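Local coordinates for transcriptional regulator URE2 (PDB 1K0A), which represses nitrogen catabolic genes by holding GATA transcriptional activators in the cytoplasm, and also has glutathione peroxidase activity, at residues P131-A136 against N224-I229; Y20-H25 against Y45-L50. All coordinates share one frame; numbering follows the deposited sequence.

Overall arrangement
Contact 1 (131-136 against 224-229) lies in the all-helical C-terminal GST domain. Contact 2 (20-25 against 45-50) lies in the thioredoxin-like N-terminal domain. Their centres are 23 Å apart and their nearest atoms about 10 Å apart, so they do not touch. Contact 2 closes along the chain before contact 1 opens. The bound S-hexylglutathione relates them: the side chain of V225 in contact 1 is about 4 Å from the ligand, and that of H25 in contact 2 about 5 Å. This is consistent with a pocket lined from both domains. In contact 2, L50 also comes within about 5 Å, side chain to side chain, of the glutathione-binding residue H57.

Contact 1 of 2, residues P131-A136 against N224-I229; sequences PMIGQA and NVVDRI
I133 and A136 of helix 112-142 pack against V225, V226 and I229 in a small, buried, wholly apolar contact inside the helical C-terminal GST domain. Residues 224-229 lie in the loop between helices 220-223 and 233-236, with a short 3-10 piece at 226-228. I133 splits its two branches between different partners. Its CG1 branch stands beside the backbone N (chi1 -62°) and runs on extended, which brings I133 CD1 to 3.5 Å from V226 CG1. The CG2 branch of I133 turns to the other partners, lying 4.2 Å from V225 CG2 and 4.4 Å from I229 CD1. One turn along the helix, A136 offers only its methyl. I229 CG2 lies 3.7 Å and I229 CD1 3.9 Å from A136 CB. CG1 of I229 sits between its own backbone N and carbonyl carbon (chi1 53°), and this rotation turns both methyls to the alanine. The loop packed here on helix 112-142 carries V225, whose side chain is about 4 Å from the bound S-hexylglutathione. Helix 148-177 adds V158 on I133 and Y162 on V226, while L137 of helix 112-142 touches R228 and I229, and Y141 OH hydrogen-bonds R228 O.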
loop_
_atom_site.group_PDB
_atom_site.type_symbol
_atom_site.label_atom_id
_atom_site.label_comp_id
_atom_site.label_asym_id
_atom_site.label_seq_id
_atom_site.Cartn_x
_atom_site.Cartn_y
_atom_site.Cartn_z
ATOM N N PRO A 131 8.172 1.122 4.528
ATOM C CA PRO A 131 8.340 2.468 5.078
ATOM C C PRO A 131 9.161 2.491 6.357
ATOM O O PRO A 131 9.992 3.379 6.558
ATOM C CB PRO A 131 6.900 2.930 5.315
ATOM C CG PRO A 131 6.093 2.094 4.335
ATOM C CD PRO A 131 6.749 0.751 4.461
ATOM N N MET A 132 8.935 1.513 7.227
ATOM C CA MET A 132 9.675 1.478 8.483
ATOM C C MET A 132 11.155 1.233 8.236
ATOM O O MET A 132 12.009 1.834 8.896
ATOM C CB MET A 132 9.093 0.420 9.426
ATOM C CG MET A 132 7.650 0.741 9.847
ATOM S SD MET A 132 7.383 2.479 10.379
ATOM C CE MET A 132 6.633 2.258 12.020
ATOM N N ILE A 133 11.464 0.360 7.282
ATOM C CA ILE A 133 12.853 0.091 6.967
ATOM C C ILE A 133 13.461 1.372 6.416
ATOM O O ILE A 133 14.578 1.739 6.765
ATOM C CB ILE A 133 12.977 -1.039 5.927
ATOM C CG1 ILE A 133 12.397 -2.332 6.506
ATOM C CG2 ILE A 133 14.433 -1.239 5.541
ATOM C CD1 ILE A 133 12.431 -3.494 5.552
ATOM N N GLY A 134 12.707 2.065 5.571
ATOM C CA GLY A 134 13.203 3.298 4.992
ATOM C C GLY A 134 13.490 4.392 6.010
ATOM O O GLY A 134 14.401 5.195 5.825
ATOM N N GLN A 135 12.714 4.443 7.086
ATOM C CA GLN A 135 12.939 5.472 8.095
ATOM C C GLN A 135 14.152 5.121 8.942
ATOM O O GLN A 135 14.885 6.003 9.392
ATOM C CB GLN A 135 11.695 5.652 8.969
ATOM C CG GLN A 135 10.472 6.038 8.156
ATOM C CD GLN A 135 10.706 7.273 7.292
ATOM O OE1 GLN A 135 10.031 7.470 6.287
ATOM N NE2 GLN A 135 11.656 8.114 7.690
ATOM N N ALA A 136 14.371 3.829 9.145
ATOM C CA ALA A 136 15.513 3.389 9.919
ATOM C C ALA A 136 16.778 3.778 9.152
ATOM O O ALA A 136 17.724 4.302 9.739
ATOM C CB ALA A 136 15.456 1.874 10.137
ATOM N N ASN A 224 16.950 -8.158 1.805
ATOM C CA ASN A 224 18.368 -8.066 1.464
ATOM C C ASN A 224 19.091 -6.789 1.891
ATOM O O ASN A 224 20.318 -6.691 1.760
ATOM C CB ASN A 224 18.541 -8.294 -0.042
ATOM C CG ASN A 224 18.138 -9.704 -0.462
ATOM O OD1 ASN A 224 17.865 -9.966 -1.633
ATOM N ND2 ASN A 224 18.107 -10.621 0.499
ATOM N N VAL A 225 18.341 -5.817 2.406
ATOM C CA VAL A 225 18.946 -4.570 2.860
ATOM C C VAL A 225 18.764 -4.344 4.361
ATOM O O VAL A 225 19.363 -3.432 4.917
ATOM C CB VAL A 225 18.363 -3.330 2.125
ATOM C CG1 VAL A 225 18.322 -3.581 0.633
ATOM C CG2 VAL A 225 16.978 -2.986 2.670
ATOM N N VAL A 226 17.949 -5.165 5.020
ATOM C CA VAL A 226 17.710 -4.981 6.453
ATOM C C VAL A 226 18.943 -5.143 7.337
ATOM O O VAL A 226 18.953 -4.701 8.480
ATOM C CB VAL A 226 16.593 -5.909 6.966
ATOM C CG1 VAL A 226 15.244 -5.399 6.484
ATOM C CG2 VAL A 226 16.831 -7.335 6.483
ATOM N N ASP A 227 19.983 -5.772 6.811
ATOM C CA ASP A 227 21.214 -5.939 7.572
ATOM C C ASP A 227 21.802 -4.553 7.859
ATOM O O ASP A 227 22.336 -4.301 8.946
ATOM C CB ASP A 227 22.209 -6.770 6.761
ATOM C CG ASP A 227 22.352 -6.270 5.333
ATOM O OD1 ASP A 227 22.926 -5.175 5.131
ATOM O OD2 ASP A 227 21.878 -6.967 4.409
ATOM N N ARG A 228 21.668 -3.658 6.882
ATOM C CA ARG A 228 22.192 -2.300 6.981
ATOM C C ARG A 228 21.640 -1.470 8.137
ATOM O O ARG A 228 22.101 -0.356 8.376
ATOM C CB ARG A 228 21.999 -1.584 5.642
ATOM C CG ARG A 228 22.723 -2.311 4.523
ATOM C CD ARG A 228 22.405 -1.797 3.129
ATOM N NE ARG A 228 22.774 -2.802 2.129
ATOM C CZ ARG A 228 22.626 -2.655 0.815
ATOM N NH1 ARG A 228 22.118 -1.531 0.323
ATOM N NH2 ARG A 228 22.974 -3.639 -0.010
ATOM N N ILE A 229 20.648 -1.997 8.847
ATOM C CA ILE A 229 20.113 -1.292 10.001
ATOM C C ILE A 229 20.321 -2.182 11.216
ATOM O O ILE A 229 19.752 -1.951 12.283
ATOM C CB ILE A 229 18.604 -0.920 9.855
ATOM C CG1 ILE A 229 17.775 -2.149 9.514
ATOM C CG2 ILE A 229 18.433 0.163 8.812
ATOM C CD1 ILE A 229 16.293 -1.887 9.505
#

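Contact 2 of 2, residues Y20-H25 against Y45-L50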
loop_
_atom_site.group_PDB
_atom_site.type_symbol
_atom_site.label_atom_id
_atom_site.label_comp_id
_atom_site.label_asym_id
_atom_site.label_seq_id
_atom_site.Cartn_x
_atom_site.Cartn_y
_atom_site.Cartn_z
ATOM N N TYR A 20 6.722 -3.755 -21.690
ATOM C CA TYR A 20 6.672 -2.876 -20.559
ATOM C C TYR A 20 8.004 -2.180 -20.353
ATOM O O TYR A 20 9.071 -2.742 -20.620
ATOM C CB TYR A 20 6.329 -3.678 -19.295
ATOM C CG TYR A 20 5.102 -4.551 -19.428
ATOM C CD1 TYR A 20 5.140 -5.738 -20.169
ATOM C CD2 TYR A 20 3.890 -4.170 -18.856
ATOM C CE1 TYR A 20 3.998 -6.518 -20.344
ATOM C CE2 TYR A 20 2.730 -4.948 -19.022
ATOM C CZ TYR A 20 2.791 -6.116 -19.769
ATOM O OH TYR A 20 1.651 -6.872 -19.964
ATOM N N THR A 21 7.927 -0.939 -19.891
ATOM C CA THR A 21 9.110 -0.160 -19.585
ATOM C C THR A 21 8.989 0.099 -18.098
ATOM O O THR A 21 7.958 0.578 -17.617
ATOM C CB THR A 21 9.149 1.167 -20.359
ATOM O OG1 THR A 21 9.376 0.893 -21.745
ATOM C CG2 THR A 21 10.279 2.057 -19.838
ATOM N N LEU A 22 10.039 -0.246 -17.370
ATOM C CA LEU A 22 10.045 -0.089 -15.931
ATOM C C LEU A 22 10.953 1.043 -15.524
ATOM O O LEU A 22 12.114 1.087 -15.912
ATOM C CB LEU A 22 10.535 -1.383 -15.269
ATOM C CG LEU A 22 10.224 -1.704 -13.795
ATOM C CD1 LEU A 22 11.421 -2.438 -13.205
ATOM C CD2 LEU A 22 9.932 -0.452 -12.986
ATOM N N PHE A 23 10.418 1.969 -14.749
ATOM C CA PHE A 23 11.226 3.064 -14.238
ATOM C C PHE A 23 11.629 2.624 -12.841
ATOM O O PHE A 23 10.778 2.297 -12.018
ATOM C CB PHE A 23 10.424 4.364 -14.203
ATOM C CG PHE A 23 10.154 4.919 -15.559
ATOM C CD1 PHE A 23 8.961 4.639 -16.215
ATOM C CD2 PHE A 23 11.125 5.669 -16.215
ATOM C CE1 PHE A 23 8.737 5.099 -17.513
ATOM C CE2 PHE A 23 10.915 6.133 -17.512
ATOM C CZ PHE A 23 9.719 5.849 -18.165
ATOM N N SER A 24 12.929 2.594 -12.579
ATOM C CA SER A 24 13.396 2.137 -11.284
ATOM C C SER A 24 14.679 2.820 -10.879
ATOM O O SER A 24 15.091 3.814 -11.484
ATOM C CB SER A 24 13.613 0.617 -11.328
ATOM O OG SER A 24 13.881 0.085 -10.042
ATOM N N HIS A 25 15.292 2.285 -9.831
ATOM C CA HIS A 25 16.554 2.791 -9.328
ATOM C C HIS A 25 17.400 1.604 -8.868
ATOM O O HIS A 25 16.869 0.598 -8.391
ATOM C CB HIS A 25 16.340 3.745 -8.168
ATOM C CG HIS A 25 17.581 4.475 -7.779
ATOM N ND1 HIS A 25 17.840 5.767 -8.185
ATOM C CD2 HIS A 25 18.681 4.061 -7.105
ATOM C CE1 HIS A 25 19.048 6.117 -7.779
ATOM N NE2 HIS A 25 19.580 5.100 -7.123
ATOM N N TYR A 45 10.487 -6.782 -20.672
ATOM C CA TYR A 45 10.593 -5.398 -20.265
ATOM C C TYR A 45 11.995 -4.834 -20.320
ATOM O O TYR A 45 12.986 -5.562 -20.301
ATOM C CB TYR A 45 10.066 -5.250 -18.835
ATOM C CG TYR A 45 10.949 -5.892 -17.776
ATOM C CD1 TYR A 45 11.847 -5.124 -17.022
ATOM C CD2 TYR A 45 10.888 -7.267 -17.524
ATOM C CE1 TYR A 45 12.662 -5.716 -16.037
ATOM C CE2 TYR A 45 11.693 -7.864 -16.547
ATOM C CZ TYR A 45 12.574 -7.088 -15.810
ATOM O OH TYR A 45 13.368 -7.685 -14.854
ATOM N N ASN A 46 12.051 -3.511 -20.393
ATOM C CA ASN A 46 13.302 -2.782 -20.375
ATOM C C ASN A 46 13.172 -1.903 -19.145
ATOM O O ASN A 46 12.066 -1.529 -18.759
ATOM C CB ASN A 46 13.455 -1.934 -21.629
ATOM C CG ASN A 46 13.468 -2.769 -22.885
ATOM O OD1 ASN A 46 14.317 -3.650 -23.057
ATOM N ND2 ASN A 46 12.517 -2.505 -23.774
ATOM N N THR A 47 14.297 -1.578 -18.528
ATOM C CA THR A 47 14.292 -0.763 -17.330
ATOM C C THR A 47 15.066 0.530 -17.528
ATOM O O THR A 47 16.121 0.543 -18.160
ATOM C CB THR A 47 14.918 -1.539 -16.151
ATOM O OG1 THR A 47 14.168 -2.737 -15.917
ATOM C CG2 THR A 47 14.931 -0.692 -14.894
ATOM N N ILE A 48 14.526 1.617 -16.988
ATOM C CA ILE A 48 15.174 2.911 -17.061
ATOM C C ILE A 48 15.494 3.325 -15.638
ATOM O O ILE A 48 14.588 3.587 -14.845
ATOM C CB ILE A 48 14.258 3.971 -17.699
ATOM C CG1 ILE A 48 14.129 3.696 -19.196
ATOM C CG2 ILE A 48 14.823 5.369 -17.460
ATOM C CD1 ILE A 48 13.204 4.642 -19.920
ATOM N N PHE A 49 16.781 3.358 -15.312
ATOM C CA PHE A 49 17.225 3.755 -13.979
ATOM C C PHE A 49 17.381 5.257 -13.942
ATOM O O PHE A 49 18.379 5.802 -14.420
ATOM C CB PHE A 49 18.556 3.094 -13.623
ATOM C CG PHE A 49 18.490 1.605 -13.584
ATOM C CD1 PHE A 49 18.753 0.855 -14.723
ATOM C CD2 PHE A 49 18.114 0.946 -12.418
ATOM C CE1 PHE A 49 18.639 -0.536 -14.702
ATOM C CE2 PHE A 49 17.995 -0.440 -12.385
ATOM C CZ PHE A 49 18.259 -1.186 -13.529
ATOM N N LEU A 50 16.381 5.926 -13.386
ATOM C CA LEU A 50 16.405 7.371 -13.288
ATOM C C LEU A 50 17.537 7.847 -12.391
ATOM O O LEU A 50 17.999 7.116 -11.510
ATOM C CB LEU A 50 15.082 7.887 -12.726
ATOM C CG LEU A 50 13.815 7.737 -13.559
ATOM C CD1 LEU A 50 12.641 8.292 -12.774
ATOM C CD2 LEU A 50 13.966 8.480 -14.872
#
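L22 and I48, each with 67 Å² buried here, and F23, with 60 Å², centre the pairing of parallel strands 20-24 and 45-49. Both backbone polar groups of L22 turn to strand 45-49. L22 N donates to N46 O at 2.8 Å, and L22 O accepts from I48 N at 2.7 Å, with the donor nearly in line with the carbonyl. Three more bonds continue the ladder, N46 N to Y20 O, S24 N to I48 O and L50 N to S24 O; the last is the most bent, with an N-H...O angle of 140°. The side chain of L22 lies alongside T47, with L22 CD1 3.9 Å from T47 OG1. On the other face, F23 and I48 run side by side, with F23 CE2 3.6 Å from I48 CD1. With CG1 beside its backbone N and its chain extended (chi2 178°), I48 also brings I48 CD1 to 3.9 Å from T21 CG2. Helix 8-11 packs on this face through I8 and F11, and F62 meets the F23 ring edge-to-face. On the L22 face, T47 CG2 lies 3.6 Å above the F49 ring, offset toward its rim. Strand 20-24 also pairs with strand 73-76. With helix 29-41 as the crossover, strands 20-24 and 45-49 form the beta-alpha-beta unit that opens the thioredoxin-like fold of GST N-terminal domains.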